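Local atomic coordinates of alanine racemase (Actinobacillus succinogenes, PDB entry 3C3K), a protein that is of unsettled function but has the two-lobed fold of periplasmic binding proteins, a fold also found in transcription regulators of the LacI type. Residues Lys32-Asn37 with Lys245-Leu250; Ser75-Leu80 with Phe87-Cys92; Ser102-Asp107 with Glu240-Lys245; Pro21-Val26 with Ile69-Leu74. All blocks are in the same frame, centred on the assembly; numbering follows the deposited sequence.

Contact 1 (Lys32-Asn37 with Lys245-Leu250); sequences KTAEKN and KAVSLL
T33 and V247 bring helix 21-35 and helix 239-254 side by side, their CA atoms 6.3 Å apart, the nearest backbone approach in this contact. Both residues turn CB toward the other helix, and their side chains run alongside each other, pointing opposite ways. The touching is done by methyls: T33 CG2 lies 3.6 Å from V247 CG1. In T33 this methyl stands trans to the backbone N, which leaves OG1 beside that N and turns carbon toward the neighbour. V247 places CG1 the same way (chi1 175°); V247 CG1 also lies 3.8 Å from the backbone N of A34, the residue after T33, and more loosely against A34 CB. S248 OG sits at the margin, 4.2 Å from T33 CG2.

The chain following T33 is tied down by N37, whose ND2 donates to T33 O at 2.9 Å in a nearly straight bond (168°), the acceptor lying in the amide plane. One residue before T33, K32 NZ forms a salt bridge with E240 OE2 of helix 239-254. Between the two segments themselves the join is therefore carbon against carbon: the N37 bond holds the end of 32-37 together, and the K32-E240 pair adds a charged link between the helices.

Contact 2 (Ser75-Leu80 with Phe87-Cys92); sequences SELPEL and FPWVQC
Q91 NE2 is held by two carbonyls, that of D72 and, at 3.1 Å, C92 O, while the OE1 end of the same amide rests on L77. The bond to C92 comes from above the carbonyl plane, with an N-H...O angle of 155°. Two carbonyl acceptors on the nitrogen support this orientation of the amide, in which Q91 OE1 faces L77 CD1 at 3.3 Å, with L77 CD2 only a little farther away. The bend at chi2 (97°) lets a side chain that leaves the strand toward the helix curl back to its own backbone.

L77 also meets W89, with L77 CD1 lying against W89 CZ2 of the indole at 3.6 Å. All this belongs to a beta-alpha-beta crossover, strand 68-70, helix 77-84, strand 89-92, in which the helix packs onto the parallel sheet of the first lobe; T70 of the neighbouring strand touches L77, W89 and Q91 alike. W89 CG stands trans to the backbone N (chi1 -170°), which carries the indole toward the helix and brings its six-membered ring up to the helix start. There L77 O meets the ring edge, in plane, 3.5 Å from W89 CH2; that same oxygen accepts a hydrogen bond from the backbone N of L80. Farther along the helix, L80 gives the indole a wider contact, L80 CB to W89 CZ2 at 4.4 Å, and its side chain goes on to touch L50 and S53 of helix 50-56.

Contact 3 (Ser102-Asp107 with Glu240-Lys245); sequences SSVSID and EQIGMK
V104 packs closely on I242 through one methyl and more loosely on the partly exposed K245 through the other. The tight part is V104 CG1, which presses on the backbone of helix 239-254, 3.4 Å from I242 O. This methyl occupies the crowded position between the backbone N and the carbonyl carbon (chi1 53°), and that rotation leaves CG2 for the other neighbour. I242 answers with its own CG2, which crosses the valine at an angle and lies 3.9 Å from V104 O.

This is helix-on-sheet packing in the first lobe: the chain has been through the second lobe before returning as helix 239-254 to lie on strand 102-105, as expected where crossover segments link the two lobes of a periplasmic binding protein-like fold. Near the end of the segment D107 caps the following helix, its OD1 accepting from A110 N.

On the looser side V104 CG2 meets only the root of K245, at a slant, with K245 CB and CG both at 3.9 Å. K245 sets out toward the strand, then bends at chi2 (55°) and again at chi3, so the rest of the chain leads away from the valine and the lysine also brushes H265 of strand 264-266.

Contact 4 (Pro21-Val26 with Ile69-Leu74); sequences PFCAAV and ITMDAL
This contact lies where strand 68-70 ends in an ST turn; M71, within the turn, meets F22, C23 and V26 in the first two turns of helix 21-35. T70 OG1 accepts from D72 N at 3.1 Å (N-H...O 163°), bending the chain as it leaves the strand, with M71 directed at the helix. The work across the gap is done by the methionine methyl. Its chain is extended through chi2, then turns at chi3 (71°), which brings M71 CE in among three side chains: 3.7 Å from F22 CE2, 4.0 Å from C23 SG and 3.8 Å from V26 CB. V26 and M71 meet tip to tip, whereas the approach to F22 is slanted. Within the helix V26 CG2 lies over one face of the F22 ring, offset toward its rim, and M71 CE touches both residues. A bound glycerol, probably from the crystallisation liquor, lies about 4 Å from the F22 side chain.

Around the contact, C92 of strand 89-92 touches M71, V15 of strand 9-15 touches C23, and S239 at the start of helix 239-254 touches F22; one residue on from C23, A24 packs on A19 of the second subunit.

How the contacts relate
From the N terminus, helix 21-35 supplies first the opening segment of contact 4 and then that of contact 1. Contact 4 closes at 69-74, where the chain leaves the third strand of the sequence; contact 2 opens directly after it and closes a short loop at 87-92. Contact 3 opens on the next strand and stays open through the whole second lobe, closing at 240-245. Contact 1 closes last, sharing K245 with it. Contacts 1 and 4 therefore cross, while contacts 2 and 3 follow one another within the span of contact 1. Contact 1 pairs helices 21-35 and 239-254; contacts 2, 3 and 4 set helices 77-84, 239-254 and 21-35 against strands 89-92 and 102-105 and the end of strand 68-70.

Contact 1 (Lys32-Asn37 with Lys245-Leu250)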
loop_
_atom_site.group_PDB
_atom_site.type_symbol
_atom_site.label_atom_id
_atom_site.label_comp_id
_atom_site.label_asym_id
_atom_site.label_seq_id
_atom_site.Cartn_x
_atom_site.Cartn_y
_atom_site.Cartn_z
ATOM N N LYS B 32 10.172 0.513 13.137
ATOM C CA LYS B 32 10.800 -0.478 14.009
ATOM C C LYS B 32 11.950 0.149 14.737
ATOM O O LYS B 32 12.025 0.014 15.918
ATOM C CB LYS B 32 11.305 -1.667 13.230
ATOM C CG LYS B 32 10.233 -2.749 13.059
ATOM C CD LYS B 32 10.760 -3.753 12.071
ATOM C CE LYS B 32 12.101 -4.287 12.627
ATOM N NZ LYS B 32 12.513 -5.538 11.921
ATOM N N THR B 33 12.840 0.828 14.019
ATOM C CA THR B 33 13.992 1.456 14.681
ATOM C C THR B 33 13.621 2.631 15.527
ATOM O O THR B 33 14.139 2.747 16.623
ATOM C CB THR B 33 15.171 1.686 13.747
ATOM O OG1 THR B 33 15.542 0.395 13.227
ATOM C CG2 THR B 33 16.377 2.271 14.494
ATOM N N ALA B 34 12.718 3.491 15.041
ATOM C CA ALA B 34 12.325 4.692 15.791
ATOM C C ALA B 34 11.700 4.312 17.125
ATOM O O ALA B 34 12.070 4.892 18.143
ATOM C CB ALA B 34 11.391 5.617 14.944
ATOM N N GLU B 35 10.837 3.280 17.170
ATOM C CA GLU B 35 10.065 3.039 18.366
ATOM C C GLU B 35 10.874 2.311 19.455
ATOM O O GLU B 35 10.428 2.262 20.604
ATOM C CB GLU B 35 8.774 2.285 18.066
ATOM C CG GLU B 35 7.887 3.017 17.057
ATOM C CD GLU B 35 6.423 2.553 17.014
ATOM O OE1 GLU B 35 6.172 1.346 16.887
ATOM O OE2 GLU B 35 5.523 3.409 17.035
ATOM N N LYS B 36 12.052 1.787 19.104
ATOM C CA LYS B 36 13.034 1.257 20.086
ATOM C C LYS B 36 13.890 2.339 20.701
ATOM O O LYS B 36 14.642 2.087 21.670
ATOM C CB LYS B 36 14.032 0.309 19.421
ATOM C CG LYS B 36 13.426 -1.034 19.041
ATOM C CD LYS B 36 13.001 -1.920 20.273
ATOM C CE LYS B 36 12.479 -3.282 19.804
ATOM N NZ LYS B 36 11.901 -3.930 21.032
ATOM N N ASN B 37 13.817 3.518 20.103
ATOM C CA ASN B 37 14.615 4.647 20.506
ATOM C C ASN B 37 13.821 5.794 21.046
ATOM O O ASN B 37 14.357 6.900 21.111
ATOM C CB ASN B 37 15.464 5.079 19.341
ATOM C CG ASN B 37 16.616 4.138 19.122
ATOM O OD1 ASN B 37 17.616 4.225 19.818
ATOM N ND2 ASN B 37 16.493 3.233 18.170
ATOM N N LYS B 245 17.870 1.854 8.596
ATOM C CA LYS B 245 19.173 2.521 8.480
ATOM C C LYS B 245 18.958 4.009 8.424
ATOM O O LYS B 245 19.733 4.769 9.022
ATOM C CB LYS B 245 19.995 1.949 7.272
ATOM C CG LYS B 245 21.453 2.565 7.079
ATOM C CD LYS B 245 22.274 2.429 8.372
ATOM C CE LYS B 245 23.666 1.917 8.150
ATOM N NZ LYS B 245 24.306 1.496 9.463
ATOM N N ALA B 246 17.891 4.457 7.737
ATOM C CA ALA B 246 17.598 5.882 7.667
ATOM C C ALA B 246 17.429 6.425 9.085
ATOM O O ALA B 246 18.076 7.378 9.464
ATOM C CB ALA B 246 16.393 6.197 6.722
ATOM N N VAL B 247 16.668 5.740 9.918
ATOM C CA VAL B 247 16.540 6.131 11.328
ATOM C C VAL B 247 17.828 6.156 12.080
ATOM O O VAL B 247 18.074 7.133 12.828
ATOM C CB VAL B 247 15.495 5.270 12.078
ATOM C CG1 VAL B 247 15.463 5.623 13.592
ATOM C CG2 VAL B 247 14.165 5.478 11.422
ATOM N N SER B 248 18.638 5.108 11.899
ATOM C CA SER B 248 19.966 5.053 12.461
ATOM C C SER B 248 20.836 6.252 12.132
ATOM O O SER B 248 21.559 6.741 13.018
ATOM C CB SER B 248 20.704 3.786 12.049
ATOM O OG SER B 248 20.280 2.791 12.965
ATOM N N LEU B 249 20.742 6.706 10.882
ATOM C CA LEU B 249 21.475 7.883 10.450
ATOM C C LEU B 249 20.894 9.148 11.071
ATOM O O LEU B 249 21.661 10.120 11.403
ATOM C CB LEU B 249 21.535 7.967 8.912
ATOM C CG LEU B 249 22.229 6.843 8.109
ATOM C CD1 LEU B 249 22.153 7.107 6.563
ATOM C CD2 LEU B 249 23.652 6.756 8.553
ATOM N N LEU B 250 19.575 9.171 11.227
ATOM C CA LEU B 250 18.895 10.316 11.826
ATOM C C LEU B 250 19.264 10.403 13.290
ATOM O O LEU B 250 19.389 11.486 13.834
ATOM C CB LEU B 250 17.352 10.218 11.714
ATOM C CG LEU B 250 16.632 11.556 11.874
ATOM C CD1 LEU B 250 16.823 12.337 10.590
ATOM C CD2 LEU B 250 15.131 11.348 12.121
#

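Contact 2 (Ser75-Leu80 with Phe87-Cys92)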
loop_
_atom_site.group_PDB
_atom_site.type_symbol
_atom_site.label_atom_id
_atom_site.label_comp_id
_atom_site.label_asym_id
_atom_site.label_seq_id
_atom_site.Cartn_x
_atom_site.Cartn_y
_atom_site.Cartn_z
ATOM N N SER B 75 15.808 16.509 -6.239
ATOM C CA SER B 75 15.868 17.918 -6.568
ATOM C C SER B 75 15.073 18.878 -5.625
ATOM O O SER B 75 15.143 20.153 -5.727
ATOM C CB SER B 75 15.301 18.080 -7.957
ATOM O OG SER B 75 13.938 17.752 -7.956
ATOM N N GLU B 76 14.329 18.266 -4.710
ATOM C CA GLU B 76 13.596 19.011 -3.699
ATOM C C GLU B 76 14.541 19.425 -2.578
ATOM O O GLU B 76 14.227 20.344 -1.860
ATOM C CB GLU B 76 12.476 18.141 -3.116
ATOM C CG GLU B 76 11.376 18.965 -2.404
ATOM C CD GLU B 76 10.214 18.135 -1.903
ATOM O OE1 GLU B 76 10.458 17.141 -1.137
ATOM O OE2 GLU B 76 9.066 18.533 -2.227
ATOM N N LEU B 77 15.640 18.696 -2.375
ATOM C CA LEU B 77 16.528 18.974 -1.260
ATOM C C LEU B 77 16.985 20.435 -1.226
ATOM O O LEU B 77 16.800 21.084 -0.215
ATOM C CB LEU B 77 17.702 17.998 -1.233
ATOM C CG LEU B 77 17.737 16.807 -0.269
ATOM C CD1 LEU B 77 16.440 16.295 0.074
ATOM C CD2 LEU B 77 18.692 15.704 -0.768
ATOM N N PRO B 78 17.546 20.964 -2.348
ATOM C CA PRO B 78 17.997 22.378 -2.316
ATOM C C PRO B 78 16.859 23.379 -2.077
ATOM O O PRO B 78 17.090 24.417 -1.472
ATOM C CB PRO B 78 18.713 22.570 -3.677
ATOM C CG PRO B 78 18.136 21.545 -4.542
ATOM C CD PRO B 78 17.851 20.341 -3.657
ATOM N N GLU B 79 15.629 23.012 -2.426
ATOM C CA GLU B 79 14.471 23.871 -2.224
ATOM C C GLU B 79 14.024 23.929 -0.743
ATOM O O GLU B 79 13.260 24.800 -0.350
ATOM C CB GLU B 79 13.337 23.352 -3.089
ATOM C CG GLU B 79 13.639 23.392 -4.590
ATOM C CD GLU B 79 12.473 22.930 -5.484
ATOM O OE1 GLU B 79 12.201 23.608 -6.513
ATOM O OE2 GLU B 79 11.828 21.890 -5.183
ATOM N N LEU B 80 14.505 22.992 0.062
ATOM C CA LEU B 80 14.105 22.910 1.444
ATOM C C LEU B 80 15.217 23.153 2.449
ATOM O O LEU B 80 14.952 23.141 3.654
ATOM C CB LEU B 80 13.468 21.544 1.743
ATOM C CG LEU B 80 12.228 21.088 0.985
ATOM C CD1 LEU B 80 11.892 19.590 1.387
ATOM C CD2 LEU B 80 11.018 22.037 1.168
ATOM N N PHE B 87 18.825 20.861 11.218
ATOM C CA PHE B 87 17.956 19.832 11.802
ATOM C C PHE B 87 18.327 18.448 11.274
ATOM O O PHE B 87 18.761 18.322 10.124
ATOM C CB PHE B 87 16.462 20.141 11.592
ATOM C CG PHE B 87 15.920 21.280 12.453
ATOM C CD1 PHE B 87 15.581 21.056 13.793
ATOM C CD2 PHE B 87 15.705 22.564 11.909
ATOM C CE1 PHE B 87 15.041 22.083 14.602
ATOM C CE2 PHE B 87 15.148 23.594 12.675
ATOM C CZ PHE B 87 14.822 23.363 14.039
ATOM N N PRO B 88 18.208 17.391 12.118
ATOM C CA PRO B 88 18.468 16.040 11.586
ATOM C C PRO B 88 17.658 15.745 10.301
ATOM O O PRO B 88 16.460 16.012 10.266
ATOM C CB PRO B 88 18.002 15.128 12.691
ATOM C CG PRO B 88 18.227 15.961 13.956
ATOM C CD PRO B 88 17.773 17.351 13.531
ATOM N N TRP B 89 18.335 15.247 9.253
ATOM C CA TRP B 89 17.741 15.108 7.910
ATOM C C TRP B 89 18.425 13.934 7.228
ATOM O O TRP B 89 19.663 13.818 7.247
ATOM C CB TRP B 89 18.003 16.419 7.141
ATOM C CG TRP B 89 17.323 16.659 5.848
ATOM C CD1 TRP B 89 16.319 15.952 5.289
ATOM C CD2 TRP B 89 17.539 17.800 4.990
ATOM N NE1 TRP B 89 15.906 16.547 4.119
ATOM C CE2 TRP B 89 16.656 17.681 3.908
ATOM C CE3 TRP B 89 18.421 18.892 5.035
ATOM C CZ2 TRP B 89 16.604 18.634 2.853
ATOM C CZ3 TRP B 89 18.384 19.863 3.962
ATOM C CH2 TRP B 89 17.464 19.730 2.910
ATOM N N VAL B 90 17.627 13.058 6.614
ATOM C CA VAL B 90 18.145 11.889 5.909
ATOM C C VAL B 90 17.300 11.690 4.692
ATOM O O VAL B 90 16.100 11.823 4.774
ATOM C CB VAL B 90 18.067 10.592 6.730
ATOM C CG1 VAL B 90 18.490 9.414 5.907
ATOM C CG2 VAL B 90 18.968 10.639 7.981
ATOM N N GLN B 91 17.930 11.337 3.576
ATOM C CA GLN B 91 17.221 11.064 2.353
ATOM C C GLN B 91 17.231 9.575 2.079
ATOM O O GLN B 91 18.270 8.914 2.211
ATOM C CB GLN B 91 17.809 11.858 1.182
ATOM C CG GLN B 91 17.453 11.210 -0.222
ATOM C CD GLN B 91 16.243 11.930 -0.812
ATOM O OE1 GLN B 91 16.188 13.154 -0.764
ATOM N NE2 GLN B 91 15.281 11.185 -1.351
ATOM N N CYS B 92 16.078 9.023 1.755
ATOM C CA CYS B 92 15.953 7.604 1.359
ATOM C C CYS B 92 15.734 7.442 -0.122
ATOM O O CYS B 92 14.954 8.177 -0.727
ATOM C CB CYS B 92 14.723 6.962 1.995
ATOM S SG CYS B 92 14.793 6.649 3.729
#

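Contact 3 (Ser102-Asp107 with Glu240-Lys245)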
loop_
_atom_site.group_PDB
_atom_site.type_symbol
_atom_site.label_atom_id
_atom_site.label_comp_id
_atom_site.label_asym_id
_atom_site.label_seq_id
_atom_site.Cartn_x
_atom_site.Cartn_y
_atom_site.Cartn_z
ATOM N N SER B 102 22.690 13.123 4.320
ATOM C CA SER B 102 23.000 11.728 4.346
ATOM C C SER B 102 21.840 10.930 3.790
ATOM O O SER B 102 20.689 11.328 3.934
ATOM C CB SER B 102 23.325 11.247 5.769
ATOM O OG SER B 102 24.449 11.954 6.266
ATOM N N SER B 103 22.159 9.769 3.189
ATOM C CA SER B 103 21.186 9.002 2.424
ATOM C C SER B 103 21.428 7.529 2.641
ATOM O O SER B 103 22.512 7.101 3.034
ATOM C CB SER B 103 21.293 9.299 0.923
ATOM O OG SER B 103 22.589 8.908 0.525
ATOM N N VAL B 104 20.419 6.754 2.291
ATOM C CA VAL B 104 20.495 5.310 2.260
ATOM C C VAL B 104 19.587 4.848 1.090
ATOM O O VAL B 104 18.463 5.304 0.954
ATOM C CB VAL B 104 20.124 4.665 3.638
ATOM C CG1 VAL B 104 18.789 5.135 4.145
ATOM C CG2 VAL B 104 20.066 3.116 3.525
ATOM N N SER B 105 20.143 4.033 0.209
ATOM C CA SER B 105 19.479 3.573 -1.027
ATOM C C SER B 105 20.262 2.415 -1.622
ATOM O O SER B 105 21.256 1.966 -1.047
ATOM C CB SER B 105 19.376 4.674 -2.080
ATOM O OG SER B 105 20.630 5.165 -2.386
ATOM N N ILE B 106 19.782 1.896 -2.750
ATOM C CA ILE B 106 20.551 0.971 -3.541
ATOM C C ILE B 106 21.218 1.747 -4.685
ATOM O O ILE B 106 20.960 2.951 -4.866
ATOM C CB ILE B 106 19.633 -0.141 -4.162
ATOM C CG1 ILE B 106 18.677 0.479 -5.211
ATOM C CG2 ILE B 106 18.926 -0.923 -3.035
ATOM C CD1 ILE B 106 18.079 -0.476 -6.218
ATOM N N ASP B 107 22.041 1.035 -5.477
ATOM C CA ASP B 107 22.619 1.599 -6.700
ATOM C C ASP B 107 21.698 1.269 -7.897
ATOM O O ASP B 107 21.764 0.197 -8.455
ATOM C CB ASP B 107 24.006 0.976 -6.938
ATOM C CG ASP B 107 24.711 1.543 -8.149
ATOM O OD1 ASP B 107 24.111 2.146 -9.059
ATOM O OD2 ASP B 107 25.915 1.359 -8.220
ATOM N N GLU B 240 12.813 -2.717 4.177
ATOM C CA GLU B 240 12.862 -2.525 5.612
ATOM C C GLU B 240 14.211 -2.053 6.166
ATOM O O GLU B 240 14.233 -1.152 7.001
ATOM C CB GLU B 240 12.403 -3.776 6.332
ATOM C CG GLU B 240 11.905 -3.514 7.714
ATOM C CD GLU B 240 11.170 -4.732 8.303
ATOM O OE1 GLU B 240 10.171 -5.189 7.711
ATOM O OE2 GLU B 240 11.620 -5.261 9.337
ATOM N N GLN B 241 15.313 -2.685 5.757
ATOM C CA GLN B 241 16.689 -2.241 6.111
ATOM C C GLN B 241 17.001 -0.806 5.680
ATOM O O GLN B 241 17.625 -0.081 6.426
ATOM C CB GLN B 241 17.774 -3.207 5.564
ATOM C CG GLN B 241 17.677 -4.671 6.157
ATOM C CD GLN B 241 18.928 -5.564 5.931
ATOM O OE1 GLN B 241 19.333 -6.337 6.818
ATOM N NE2 GLN B 241 19.538 -5.462 4.738
ATOM N N ILE B 242 16.561 -0.386 4.498
ATOM C CA ILE B 242 16.593 1.028 4.128
ATOM C C ILE B 242 15.959 1.961 5.156
ATOM O O ILE B 242 16.595 2.922 5.553
ATOM C CB ILE B 242 16.027 1.243 2.700
ATOM C CG1 ILE B 242 16.918 0.542 1.681
ATOM C CG2 ILE B 242 15.870 2.785 2.329
ATOM C CD1 ILE B 242 16.293 0.525 0.347
ATOM N N GLY B 243 14.727 1.696 5.592
ATOM C CA GLY B 243 14.097 2.512 6.663
ATOM C C GLY B 243 14.807 2.400 8.020
ATOM O O GLY B 243 14.991 3.396 8.717
ATOM N N MET B 244 15.210 1.203 8.420
ATOM C CA MET B 244 15.855 1.082 9.743
ATOM C C MET B 244 17.163 1.896 9.729
ATOM O O MET B 244 17.482 2.604 10.701
ATOM C CB MET B 244 16.131 -0.383 10.049
ATOM C CG MET B 244 14.908 -1.275 10.181
ATOM S SD MET B 244 15.256 -3.070 10.442
ATOM C CE MET B 244 16.175 -3.343 9.073
ATOM N N LYS B 245 17.870 1.854 8.596
ATOM C CA LYS B 245 19.173 2.521 8.480
ATOM C C LYS B 245 18.958 4.009 8.424
ATOM O O LYS B 245 19.733 4.769 9.022
ATOM C CB LYS B 245 19.995 1.949 7.272
ATOM C CG LYS B 245 21.453 2.565 7.079
ATOM C CD LYS B 245 22.274 2.429 8.372
ATOM C CE LYS B 245 23.666 1.917 8.150
ATOM N NZ LYS B 245 24.306 1.496 9.463
#

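Contact 4 (Pro21-Val26 with Ile69-Leu74)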
loop_
_atom_site.group_PDB
_atom_site.type_symbol
_atom_site.label_atom_id
_atom_site.label_comp_id
_atom_site.label_asym_id
_atom_site.label_seq_id
_atom_site.Cartn_x
_atom_site.Cartn_y
_atom_site.Cartn_z
ATOM N N PRO B 21 3.663 0.223 -2.455
ATOM C CA PRO B 21 4.023 -0.731 -1.397
ATOM C C PRO B 21 5.517 -0.636 -0.970
ATOM O O PRO B 21 5.883 -1.148 0.079
ATOM C CB PRO B 21 3.725 -2.096 -2.053
ATOM C CG PRO B 21 3.686 -1.721 -3.611
ATOM C CD PRO B 21 3.120 -0.430 -3.653
ATOM N N PHE B 22 6.386 -0.066 -1.800
ATOM C CA PHE B 22 7.788 0.133 -1.399
ATOM C C PHE B 22 7.828 1.143 -0.249
ATOM O O PHE B 22 8.544 0.974 0.751
ATOM C CB PHE B 22 8.602 0.694 -2.591
ATOM C CG PHE B 22 10.011 1.189 -2.220
ATOM C CD1 PHE B 22 11.054 0.286 -2.101
ATOM C CD2 PHE B 22 10.256 2.526 -1.999
ATOM C CE1 PHE B 22 12.333 0.716 -1.792
ATOM C CE2 PHE B 22 11.524 2.968 -1.684
ATOM C CZ PHE B 22 12.562 2.061 -1.583
ATOM N N CYS B 23 7.046 2.218 -0.375
ATOM C CA CYS B 23 6.991 3.159 0.756
ATOM C C CYS B 23 6.565 2.492 2.023
ATOM O O CYS B 23 7.140 2.769 3.033
ATOM C CB CYS B 23 6.092 4.318 0.478
ATOM S SG CYS B 23 6.745 5.255 -0.933
ATOM N N ALA B 24 5.525 1.649 1.989
ATOM C CA ALA B 24 5.009 1.024 3.178
ATOM C C ALA B 24 6.069 0.171 3.819
ATOM O O ALA B 24 6.138 0.078 5.039
ATOM C CB ALA B 24 3.714 0.174 2.855
ATOM N N ALA B 25 6.868 -0.503 3.013
ATOM C CA ALA B 25 7.953 -1.333 3.496
ATOM C C ALA B 25 9.045 -0.485 4.098
ATOM O O ALA B 25 9.592 -0.847 5.118
ATOM C CB ALA B 25 8.566 -2.232 2.371
ATOM N N VAL B 26 9.386 0.647 3.480
ATOM C CA VAL B 26 10.397 1.517 4.116
ATOM C C VAL B 26 9.846 2.106 5.442
ATOM O O VAL B 26 10.510 2.086 6.495
ATOM C CB VAL B 26 10.843 2.652 3.186
ATOM C CG1 VAL B 26 11.850 3.535 3.954
ATOM C CG2 VAL B 26 11.510 2.063 1.901
ATOM N N ILE B 69 12.939 12.347 7.711
ATOM C CA ILE B 69 13.394 11.401 6.664
ATOM C C ILE B 69 12.527 11.637 5.481
ATOM O O ILE B 69 11.319 11.724 5.625
ATOM C CB ILE B 69 13.270 9.953 7.136
ATOM C CG1 ILE B 69 14.156 9.784 8.358
ATOM C CG2 ILE B 69 13.714 8.947 6.000
ATOM C CD1 ILE B 69 13.910 8.438 9.111
ATOM N N THR B 70 13.140 11.917 4.347
ATOM C CA THR B 70 12.424 12.195 3.109
ATOM C C THR B 70 12.678 11.092 2.046
ATOM O O THR B 70 13.784 10.587 1.922
ATOM C CB THR B 70 12.742 13.619 2.538
ATOM O OG1 THR B 70 11.835 13.861 1.433
ATOM C CG2 THR B 70 14.234 13.783 2.104
ATOM N N MET B 71 11.615 10.703 1.333
ATOM C CA MET B 71 11.711 9.807 0.250
ATOM C C MET B 71 11.355 10.628 -1.047
ATOM O O MET B 71 11.256 10.058 -2.123
ATOM C CB MET B 71 10.750 8.614 0.419
ATOM C CG MET B 71 10.745 7.864 1.844
ATOM S SD MET B 71 9.449 6.514 1.824
ATOM C CE MET B 71 10.314 5.495 0.767
ATOM N N ASP B 72 11.286 11.965 -0.952
ATOM C CA ASP B 72 10.999 12.767 -2.172
ATOM C C ASP B 72 12.114 12.880 -3.192
ATOM O O ASP B 72 13.295 12.542 -2.909
ATOM C CB ASP B 72 10.598 14.175 -1.761
ATOM C CG ASP B 72 9.155 14.261 -1.270
ATOM O OD1 ASP B 72 8.435 13.287 -1.418
ATOM O OD2 ASP B 72 8.734 15.376 -0.854
ATOM N N ALA B 73 11.759 13.393 -4.381
ATOM C CA ALA B 73 12.736 13.606 -5.443
ATOM C C ALA B 73 13.924 14.413 -4.915
ATOM O O ALA B 73 13.760 15.398 -4.138
ATOM C CB ALA B 73 12.087 14.333 -6.674
ATOM N N LEU B 74 15.115 13.972 -5.329
ATOM C CA LEU B 74 16.408 14.553 -4.933
ATOM C C LEU B 74 16.451 16.024 -5.165
ATOM O O LEU B 74 17.003 16.740 -4.366
ATOM C CB LEU B 74 17.533 13.903 -5.779
ATOM C CG LEU B 74 18.978 14.221 -5.448
ATOM C CD1 LEU B 74 19.277 13.613 -4.115
ATOM C CD2 LEU B 74 19.834 13.625 -6.539
#